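Local coordinates for putative lipoprotein (Campylobacter jejuni subsp. jejuni, PDB 2G5G), which binds heme as a dimer that holds two hemes face to face, and probably takes part in bacterial heme uptake or transport, at residues P12-E15 and N16-F19; E68-L71 and S72-I76; T88-N91 and H92-A96; V167-Q170 and L171-I175. One frame throughout, in Å; residues are numbered along the deposited sequence.

Contact 1. Residues P12-E15 and N16-F19; sequences PLQE and NKDF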
loop_
_atom_site.group_PDB
_atom_site.type_symbol
_atom_site.label_atom_id
_atom_site.label_comp_id
_atom_site.label_asym_id
_atom_site.label_seq_id
_atom_site.Cartn_x
_atom_site.Cartn_y
_atom_site.Cartn_z
ATOM N N PRO A 12 13.740 -24.031 25.958
ATOM C CA PRO A 12 12.403 -24.600 25.760
ATOM C C PRO A 12 11.466 -24.193 26.890
ATOM O O PRO A 12 11.895 -24.110 28.051
ATOM C CB PRO A 12 12.643 -26.114 25.782
ATOM C CG PRO A 12 13.943 -26.302 26.544
ATOM C CD PRO A 12 14.688 -24.985 26.566
ATOM N N LEU A 13 10.204 -23.927 26.549
ATOM C CA LEU A 13 9.213 -23.531 27.539
ATOM C C LEU A 13 8.853 -24.756 28.337
ATOM O O LEU A 13 8.811 -25.860 27.804
ATOM C CB LEU A 13 7.976 -22.929 26.865
ATOM C CG LEU A 13 8.156 -21.561 26.194
ATOM C CD1 LEU A 13 6.943 -21.191 25.368
ATOM C CD2 LEU A 13 8.461 -20.458 27.202
ATOM N N GLN A 14 8.599 -24.561 29.620
ATOM C CA GLN A 14 8.360 -25.656 30.538
ATOM C C GLN A 14 6.858 -25.995 30.563
ATOM O O GLN A 14 6.033 -25.126 30.855
ATOM C CB GLN A 14 8.815 -25.206 31.927
ATOM C CG GLN A 14 9.854 -26.078 32.554
ATOM C CD GLN A 14 9.286 -26.999 33.614
ATOM O OE1 GLN A 14 8.363 -27.779 33.357
ATOM N NE2 GLN A 14 9.852 -26.924 34.819
ATOM N N GLU A 15 6.504 -27.235 30.232
ATOM C CA GLU A 15 5.100 -27.624 30.220
ATOM C C GLU A 15 4.537 -27.556 31.634
ATOM O O GLU A 15 5.167 -28.052 32.580
ATOM C CB GLU A 15 4.893 -29.034 29.642
ATOM C CG GLU A 15 3.441 -29.278 29.195
ATOM C CD GLU A 15 3.122 -30.703 28.774
ATOM O OE1 GLU A 15 4.004 -31.578 28.765
ATOM O OE2 GLU A 15 1.954 -30.948 28.449
ATOM N N ASN A 16 3.363 -26.934 31.767
ATOM C CA ASN A 16 2.660 -26.783 33.056
ATOM C C ASN A 16 3.190 -25.634 33.926
ATOM O O ASN A 16 2.508 -25.204 34.852
ATOM C CB ASN A 16 2.635 -28.098 33.859
ATOM C CG ASN A 16 1.896 -29.223 33.142
ATOM O OD1 ASN A 16 0.770 -29.050 32.688
ATOM N ND2 ASN A 16 2.524 -30.401 33.076
ATOM N N LYS A 17 4.389 -25.136 33.630
ATOM C CA LYS A 17 4.887 -23.914 34.258
ATOM C C LYS A 17 4.718 -22.716 33.335
ATOM O O LYS A 17 4.136 -21.707 33.723
ATOM C CB LYS A 17 6.360 -24.065 34.703
ATOM C CG LYS A 17 6.514 -24.545 36.160
ATOM C CD LYS A 17 7.932 -25.014 36.517
ATOM C CE LYS A 17 7.899 -25.970 37.732
ATOM N NZ LYS A 17 9.207 -26.678 37.999
ATOM N N ASP A 18 5.207 -22.842 32.104
ATOM C CA ASP A 18 5.183 -21.747 31.147
ATOM C C ASP A 18 3.965 -21.771 30.208
ATOM O O ASP A 18 3.563 -20.731 29.676
ATOM C CB ASP A 18 6.480 -21.751 30.327
ATOM C CG ASP A 18 7.735 -21.626 31.205
ATOM O OD1 ASP A 18 7.701 -20.871 32.195
ATOM O OD2 ASP A 18 8.751 -22.283 30.902
ATOM N N PHE A 19 3.412 -22.957 29.982
ATOM C CA PHE A 19 2.296 -23.110 29.050
ATOM C C PHE A 19 1.512 -24.378 29.312
ATOM O O PHE A 19 1.976 -25.295 29.993
ATOM C CB PHE A 19 2.797 -23.119 27.589
ATOM C CG PHE A 19 3.388 -24.435 27.157
ATOM C CD1 PHE A 19 2.606 -25.396 26.514
ATOM C CD2 PHE A 19 4.735 -24.714 27.388
ATOM C CE1 PHE A 19 3.155 -26.609 26.118
ATOM C CE2 PHE A 19 5.304 -25.936 26.994
ATOM C CZ PHE A 19 4.523 -26.882 26.360
#
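Leu13 and Gln14 meet Asp18 and Phe19 round a tight bend of the chain. The polar contacts centre on Gln14. Its backbone O accepts two amides. Asp18 N lies in the carbonyl plane at 2.7 Å from Gln14 O. Lys17 N stands above that plane, 3.2 Å from Gln14 O. The Asp18 carboxylate returns the grip: its OD2 takes Gln14 N at 2.6 Å. That bond is fairly straight (163°) and uses the anti side of the carboxylate. Asp18 CG stands anti to its own carbonyl carbon (chi1 -58°), which turns the carboxylate back toward Gln14. A third backbone bond, Asn16 N to Phe19 O, lies within 16-19.

The apolar contacts gather round the Phe19 ring. Leu13 CB touches ring atom CD2 of Phe19 at 3.7 Å. The Leu13 carbonyl lies at the ring edge, with Leu13 O 3.6 Å from Phe19 CE2. Glu15 passes the ring at a slant, with Glu15 CG 3.9 Å from Phe19 CZ. Its carboxylate is nearly parallel to the ring plane, and Glu15 OE2 is bonded to Phe32 N. Leu13 and Phe19 also pack on Met62 of helix 54-73 and on Tyr264 of strand 260-264.

Glu15 and Asn16 are the central residues of a type II beta-turn, with Asn16 at positive phi (81°). The turn lies just before strand 19-23 of the mixed sheet.

Contact 2. Residues E68-L71 and S72-I76; sequences EGNL and SSQNI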
loop_
_atom_site.group_PDB
_atom_site.type_symbol
_atom_site.label_atom_id
_atom_site.label_comp_id
_atom_site.label_asym_id
_atom_site.label_seq_id
_atom_site.Cartn_x
_atom_site.Cartn_y
_atom_site.Cartn_z
ATOM N N GLU A 68 9.242 -34.087 13.747
ATOM C CA GLU A 68 10.376 -34.427 12.852
ATOM C C GLU A 68 11.077 -35.689 13.310
ATOM O O GLU A 68 11.358 -36.574 12.495
ATOM C CB GLU A 68 11.374 -33.247 12.746
ATOM C CG GLU A 68 12.761 -33.527 12.055
ATOM C CD GLU A 68 12.614 -33.993 10.623
ATOM O OE1 GLU A 68 11.470 -33.922 10.091
ATOM O OE2 GLU A 68 13.637 -34.430 10.029
ATOM N N GLY A 69 11.346 -35.761 14.612
ATOM C CA GLY A 69 12.022 -36.914 15.206
ATOM C C GLY A 69 11.231 -38.193 15.017
ATOM O O GLY A 69 11.765 -39.237 14.586
ATOM N N ASN A 70 9.944 -38.142 15.317
ATOM C CA ASN A 70 9.114 -39.318 15.129
ATOM C C ASN A 70 9.020 -39.743 13.656
ATOM O O ASN A 70 9.128 -40.911 13.346
ATOM C CB ASN A 70 7.707 -39.100 15.691
ATOM C CG ASN A 70 6.808 -40.284 15.430
ATOM O OD1 ASN A 70 6.710 -41.199 16.255
ATOM N ND2 ASN A 70 6.176 -40.301 14.258
ATOM N N LEU A 71 8.804 -38.786 12.764
ATOM C CA LEU A 71 8.559 -39.127 11.365
ATOM C C LEU A 71 9.831 -39.590 10.650
ATOM O O LEU A 71 9.821 -40.571 9.899
ATOM C CB LEU A 71 7.911 -37.954 10.665
ATOM C CG LEU A 71 6.483 -37.732 11.209
ATOM C CD1 LEU A 71 5.988 -36.388 10.716
ATOM C CD2 LEU A 71 5.485 -38.930 10.934
ATOM N N SER A 72 10.947 -38.948 10.937
ATOM C CA SER A 72 12.200 -39.384 10.323
ATOM C C SER A 72 12.586 -40.806 10.796
ATOM O O SER A 72 13.098 -41.627 10.021
ATOM C CB SER A 72 13.294 -38.354 10.586
ATOM O OG SER A 72 13.574 -38.324 11.968
ATOM N N SER A 73 12.319 -41.108 12.051
ATOM C CA SER A 73 12.628 -42.424 12.575
ATOM C C SER A 73 11.785 -43.522 11.890
ATOM O O SER A 73 12.142 -44.694 11.903
ATOM C CB SER A 73 12.445 -42.408 14.083
ATOM O OG SER A 73 11.102 -42.589 14.434
ATOM N N GLN A 74 10.674 -43.120 11.276
ATOM C CA GLN A 74 9.806 -44.031 10.524
ATOM C C GLN A 74 10.023 -43.946 9.014
ATOM O O GLN A 74 9.359 -44.632 8.238
ATOM C CB GLN A 74 8.354 -43.715 10.845
ATOM C CG GLN A 74 7.953 -44.090 12.253
ATOM C CD GLN A 74 6.507 -43.779 12.517
ATOM O OE1 GLN A 74 6.178 -42.723 13.056
ATOM N NE2 GLN A 74 5.620 -44.687 12.116
ATOM N N ASN A 75 10.961 -43.120 8.595
ATOM C CA ASN A 75 11.143 -42.842 7.177
ATOM C C ASN A 75 9.896 -42.280 6.508
ATOM O O ASN A 75 9.639 -42.573 5.349
ATOM C CB ASN A 75 11.610 -44.095 6.417
ATOM C CG ASN A 75 13.062 -44.374 6.621
ATOM O OD1 ASN A 75 13.916 -43.523 6.344
ATOM N ND2 ASN A 75 13.365 -45.574 7.117
ATOM N N ILE A 76 9.116 -41.499 7.242
ATOM C CA ILE A 76 7.977 -40.804 6.647
ATOM C C ILE A 76 8.432 -39.376 6.316
ATOM O O ILE A 76 8.925 -38.667 7.209
ATOM C CB ILE A 76 6.782 -40.816 7.605
ATOM C CG1 ILE A 76 6.300 -42.264 7.809
ATOM C CG2 ILE A 76 5.654 -39.926 7.066
ATOM C CD1 ILE A 76 5.344 -42.435 8.961
#
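The amides of Asn70 and Gln74 are the flat groups that meet here, with their planes 83° apart. The two side chains cross obliquely and meet through a single polar pair. Asn70 ND2 reaches Gln74 OE1 at 2.7 Å, but the N-H points well off line and the bond is weak. The Asn70 amide gets there with CG anti to the backbone N (chi1 177°).

Two serine hydroxyls turn back to carbonyls of the preceding turn. Ser72 OG donates to Glu68 O at 2.9 Å. Ser72 N donates to the same oxygen from the opposite face of its carbonyl plane. Ser73 OG donates to Asn70 O at 2.8 Å, from above the carbonyl plane.

Helix 54-73 ends here in a Schellman motif. Asn75 takes positive phi (58°). Ile76 N bonds to Leu71 O at 2.9 Å, and Asn75 N bonds to Ser72 O. Leu71 O also accepts Gln74 N, which comes from the other face of its plane than Ile76 N. The apolar contact usual in this motif is present: Leu71 CD2 lies 4.0 Å from Ile76 CG2 and also 4.0 Å from Ile76 CD1. Leu71 is buried against Leu40 and Phe78. Glu68 OE2 accepts Lys134 N.

Contact 3. Residues T88-N91 and H92-A96; sequences TEQN and HLDKA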
loop_
_atom_site.group_PDB
_atom_site.type_symbol
_atom_site.label_atom_id
_atom_site.label_comp_id
_atom_site.label_asym_id
_atom_site.label_seq_id
_atom_site.Cartn_x
_atom_site.Cartn_y
_atom_site.Cartn_z
ATOM N N THR A 88 5.887 -19.164 -5.836
ATOM C CA THR A 88 6.696 -18.833 -7.034
ATOM C C THR A 88 8.208 -19.039 -6.845
ATOM O O THR A 88 8.950 -19.116 -7.826
ATOM C CB THR A 88 6.487 -17.356 -7.455
ATOM O OG1 THR A 88 6.772 -16.501 -6.336
ATOM C CG2 THR A 88 5.076 -17.131 -7.926
ATOM N N GLU A 89 8.655 -19.122 -5.595
ATOM C CA GLU A 89 10.063 -19.279 -5.245
ATOM C C GLU A 89 10.525 -20.740 -5.210
ATOM O O GLU A 89 11.685 -21.004 -4.935
ATOM C CB GLU A 89 10.307 -18.658 -3.864
ATOM C CG GLU A 89 11.564 -17.826 -3.726
ATOM C CD GLU A 89 11.507 -16.537 -4.545
ATOM O OE1 GLU A 89 10.390 -16.049 -4.838
ATOM O OE2 GLU A 89 12.575 -16.017 -4.898
ATOM N N GLN A 90 9.627 -21.688 -5.465
ATOM C CA GLN A 90 9.920 -23.095 -5.177
ATOM C C GLN A 90 11.147 -23.659 -5.909
ATOM O O GLN A 90 11.976 -24.358 -5.306
ATOM C CB GLN A 90 8.693 -23.992 -5.388
ATOM C CG GLN A 90 8.811 -25.329 -4.654
ATOM C CD GLN A 90 9.056 -25.159 -3.172
ATOM O OE1 GLN A 90 8.377 -24.364 -2.512
ATOM N NE2 GLN A 90 10.017 -25.907 -2.630
ATOM N N ASN A 91 11.276 -23.342 -7.191
ATOM C CA ASN A 91 12.471 -23.781 -7.939
ATOM C C ASN A 91 13.736 -23.377 -7.219
ATOM O O ASN A 91 14.611 -24.201 -6.997
ATOM C CB ASN A 91 12.462 -23.235 -9.363
ATOM C CG ASN A 91 11.414 -23.896 -10.228
ATOM O OD1 ASN A 91 11.017 -25.050 -9.986
ATOM N ND2 ASN A 91 10.957 -23.177 -11.262
ATOM N N HIS A 92 13.791 -22.115 -6.800
ATOM C CA HIS A 92 14.912 -21.600 -6.023
ATOM C C HIS A 92 15.069 -22.335 -4.702
ATOM O O HIS A 92 16.168 -22.681 -4.319
ATOM C CB HIS A 92 14.768 -20.080 -5.809
ATOM C CG HIS A 92 16.001 -19.427 -5.261
ATOM N ND1 HIS A 92 17.103 -19.135 -6.044
ATOM C CD2 HIS A 92 16.309 -19.012 -4.008
ATOM C CE1 HIS A 92 18.036 -18.573 -5.293
ATOM N NE2 HIS A 92 17.584 -18.496 -4.051
ATOM N N LEU A 93 13.956 -22.575 -3.998
ATOM C CA LEU A 93 13.969 -23.291 -2.725
ATOM C C LEU A 93 14.381 -24.773 -2.838
ATOM O O LEU A 93 14.992 -25.317 -1.925
ATOM C CB LEU A 93 12.580 -23.184 -2.046
ATOM C CG LEU A 93 12.152 -21.747 -1.729
ATOM C CD1 LEU A 93 10.652 -21.704 -1.322
ATOM C CD2 LEU A 93 13.084 -21.112 -0.668
ATOM N N ASP A 94 13.994 -25.421 -3.927
ATOM C CA ASP A 94 14.373 -26.824 -4.198
ATOM C C ASP A 94 15.914 -26.942 -4.344
ATOM O O ASP A 94 16.534 -27.896 -3.843
ATOM C CB ASP A 94 13.682 -27.332 -5.470
ATOM C CG ASP A 94 12.172 -27.520 -5.307
ATOM O OD1 ASP A 94 11.691 -27.632 -4.153
ATOM O OD2 ASP A 94 11.464 -27.561 -6.340
ATOM N N LYS A 95 16.511 -25.938 -4.989
ATOM C CA LYS A 95 17.986 -25.816 -5.087
ATOM C C LYS A 95 18.645 -25.721 -3.727
ATOM O O LYS A 95 19.621 -26.414 -3.471
ATOM C CB LYS A 95 18.381 -24.621 -5.954
ATOM C CG LYS A 95 17.826 -24.735 -7.368
ATOM C CD LYS A 95 18.319 -23.619 -8.299
ATOM C CE LYS A 95 18.030 -23.994 -9.741
ATOM N NZ LYS A 95 17.930 -22.773 -10.600
ATOM N N ALA A 96 18.091 -24.891 -2.839
ATOM C CA ALA A 96 18.573 -24.811 -1.459
ATOM C C ALA A 96 18.452 -26.142 -0.724
ATOM O O ALA A 96 19.356 -26.535 0.020
ATOM C CB ALA A 96 17.844 -23.700 -0.698
HETATM O O HOH W 1 12.178 -20.246 -8.059
HETATM O O HOH W 2 9.395 -26.016 -8.059
#
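The carbonyl oxygens of Glu89, Gln90 and Asn91 accept the amides of Leu93, Asp94 and Lys95, the regular bonds that start helix 90-98. The bond from Asp94 N to Gln90 O is short, at 2.7 Å.

The main side-chain contact joins Gln90 and Asp94, one turn apart. Gln90 NE2 donates to Asp94 OD1 at 2.8 Å, and the bond is almost straight (173°). The oxygen lies in the Gln90 amide plane. On the other side of the bond the donor stands above the carboxylate plane. Gln90 is bent at chi2 (56°), which curls its amide back over the next turn. The same amide passes Leu93, with OE1 of Gln90 3.7 Å from Leu93 CD1. Glu89 CB touches Leu93 CD1 at 4.0 Å.

Two waters join in. One bridges Asn91 OD1, at 2.7 Å, and Asp94 OD2, at 3.1 Å. The other accepts His92 N at 2.8 Å and makes a weak bond to Thr88 O. The two oxygens of Asp94 therefore have different partners, since OD1 also forms a salt bridge with Lys136 NZ.

Glu89 OE2 is bonded to Asn113 ND2, and Leu93 is buried against Leu85. Gln90 ties the helix to strand 137-141, an outermost strand of the sheet within this chain: its OE1 accepts Gly139 N and its NE2 also donates to Ile137 O. The start of helix 90-98 is thus tied to that strand through one side chain.

Contact 4. Residues V167-Q170 and L171-I175; sequences VKKQ and LFDII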
loop_
_atom_site.group_PDB
_atom_site.type_symbol
_atom_site.label_atom_id
_atom_site.label_comp_id
_atom_site.label_asym_id
_atom_site.label_seq_id
_atom_site.Cartn_x
_atom_site.Cartn_y
_atom_site.Cartn_z
ATOM N N VAL A 167 -17.702 -14.644 6.001
ATOM C CA VAL A 167 -16.227 -14.696 6.089
ATOM C C VAL A 167 -15.570 -13.354 5.716
ATOM O O VAL A 167 -14.719 -12.828 6.469
ATOM C CB VAL A 167 -15.675 -15.852 5.216
ATOM C CG1 VAL A 167 -14.138 -15.745 5.085
ATOM C CG2 VAL A 167 -16.121 -17.226 5.837
ATOM N N LYS A 168 -15.969 -12.817 4.563
ATOM C CA LYS A 168 -15.453 -11.526 4.073
ATOM C C LYS A 168 -15.676 -10.382 5.042
ATOM O O LYS A 168 -14.800 -9.551 5.213
ATOM C CB LYS A 168 -16.029 -11.172 2.704
ATOM C CG LYS A 168 -15.432 -11.963 1.581
ATOM C CD LYS A 168 -16.152 -11.673 0.288
ATOM C CE LYS A 168 -15.437 -12.354 -0.869
ATOM N NZ LYS A 168 -16.402 -12.700 -1.949
ATOM N N LYS A 169 -16.851 -10.341 5.674
ATOM C CA LYS A 169 -17.144 -9.287 6.676
ATOM C C LYS A 169 -16.298 -9.462 7.929
ATOM O O LYS A 169 -15.817 -8.484 8.501
ATOM C CB LYS A 169 -18.628 -9.283 7.056
ATOM C CG LYS A 169 -19.069 -7.978 7.719
ATOM C CD LYS A 169 -19.032 -8.082 9.228
ATOM C CE LYS A 169 -19.944 -7.009 9.890
ATOM N NZ LYS A 169 -19.958 -5.717 9.128
ATOM N N GLN A 170 -16.099 -10.708 8.366
ATOM C CA GLN A 170 -15.226 -10.936 9.515
ATOM C C GLN A 170 -13.819 -10.464 9.194
ATOM O O GLN A 170 -13.165 -9.880 10.041
ATOM C CB GLN A 170 -15.193 -12.404 9.958
ATOM C CG GLN A 170 -16.488 -12.905 10.609
ATOM C CD GLN A 170 -16.469 -14.420 10.820
ATOM O OE1 GLN A 170 -16.987 -15.178 10.001
ATOM N NE2 GLN A 170 -15.857 -14.856 11.911
ATOM N N LEU A 171 -13.357 -10.751 7.975
ATOM C CA LEU A 171 -12.042 -10.310 7.532
ATOM C C LEU A 171 -11.983 -8.773 7.428
ATOM O O LEU A 171 -10.988 -8.161 7.792
ATOM C CB LEU A 171 -11.690 -10.961 6.185
ATOM C CG LEU A 171 -11.115 -12.404 6.254
ATOM C CD1 LEU A 171 -10.882 -12.941 4.852
ATOM C CD2 LEU A 171 -9.836 -12.497 7.078
ATOM N N PHE A 172 -13.049 -8.181 6.909
ATOM C CA PHE A 172 -13.203 -6.707 6.847
ATOM C C PHE A 172 -12.940 -6.045 8.203
ATOM O O PHE A 172 -12.091 -5.150 8.305
ATOM C CB PHE A 172 -14.604 -6.371 6.351
ATOM C CG PHE A 172 -14.804 -4.913 6.003
ATOM C CD1 PHE A 172 -14.689 -4.478 4.683
ATOM C CD2 PHE A 172 -15.117 -3.979 6.996
ATOM C CE1 PHE A 172 -14.872 -3.119 4.354
ATOM C CE2 PHE A 172 -15.304 -2.621 6.682
ATOM C CZ PHE A 172 -15.183 -2.195 5.360
ATOM N N ASP A 173 -13.632 -6.519 9.245
ATOM C CA ASP A 173 -13.546 -5.924 10.593
ATOM C C ASP A 173 -12.222 -6.205 11.272
ATOM O O ASP A 173 -11.723 -5.390 12.055
ATOM C CB ASP A 173 -14.673 -6.424 11.515
ATOM C CG ASP A 173 -16.075 -6.127 10.985
ATOM O OD1 ASP A 173 -16.279 -5.207 10.147
ATOM O OD2 ASP A 173 -16.996 -6.835 11.430
ATOM N N ILE A 174 -11.660 -7.385 11.010
ATOM C CA ILE A 174 -10.343 -7.727 11.557
ATOM C C ILE A 174 -9.259 -6.790 11.010
ATOM O O ILE A 174 -8.398 -6.309 11.747
ATOM C CB ILE A 174 -9.971 -9.197 11.235
ATOM C CG1 ILE A 174 -10.711 -10.149 12.179
ATOM C CG2 ILE A 174 -8.460 -9.410 11.340
ATOM C CD1 ILE A 174 -10.680 -11.631 11.751
ATOM N N ILE A 175 -9.303 -6.558 9.703
ATOM C CA ILE A 175 -8.292 -5.763 9.033
ATOM C C ILE A 175 -8.488 -4.288 9.391
ATOM O O ILE A 175 -7.520 -3.564 9.670
ATOM C CB ILE A 175 -8.328 -6.000 7.508
ATOM C CG1 ILE A 175 -7.929 -7.465 7.191
ATOM C CG2 ILE A 175 -7.367 -5.045 6.799
ATOM C CD1 ILE A 175 -8.170 -7.873 5.739
#
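Val167 and Leu171 form the buried side of this helical turn, while Lys169 and Asp173 form the loose, exposed side. On the buried side Val167 CG1 faces Leu171 CD1 at 4.3 Å, one turn apart. Leu171 N bonds to Val167 O at 2.9 Å. Phe172 N bonds to Lys168 O at 2.8 Å. Phe172 CB lies 3.2 Å from Lys169 O. With CG anti to the backbone N (chi1 -169°), the ring leads off toward Leu190 and Asp191 of helix 187-210 and toward Pro183. Ile174 CG1 meets the oxygen end of the Gln170 carbonyl, 3.3 Å from Gln170 O. Ile174 also touches Ile228, and so does Gln170.

The outer side is held less firmly. Lys169 bends at chi2 (-95°) and again near its end, which carries the chain aslant past the Asp173 carboxylate. Its CD comes within 3.2 Å of Asp173 OD2. The ammonium group stays further off: Lys169 NZ is 3.9 Å from Asp173 OD1, a long salt bridge.

Helix 165-179 lies beside helix 187-210, which supplies several heme-pocket residues, and the Ile174 side chain is about 10 Å from a bound heme. The regular backbone bonds and apolar side chains hold this turn, and the Lys169-Asp173 pair probably adds only a weak electrostatic attraction on the exposed side.

None of the four contacts is wholly core. Contacts 1, 2 and 3 lie at the surface, each with one buried residue, and contact 4 is partly buried. Contacts 1 and 2 share a neighbour: Leu13 and Phe19 of contact 1 pack on helix 54-73, whose end contact 2 forms. Contact 3 marks a helix start and contact 4 a helix interior. Their chemistry follows. A turn and a helix end rely on carbonyls that accept two donors. The helix start uses an amide-carboxylate bond and waters. The helix interior has a long charge pair. Contacts 2 and 4 lie on opposite sides of the chain centre, their centres about 39 Å apart.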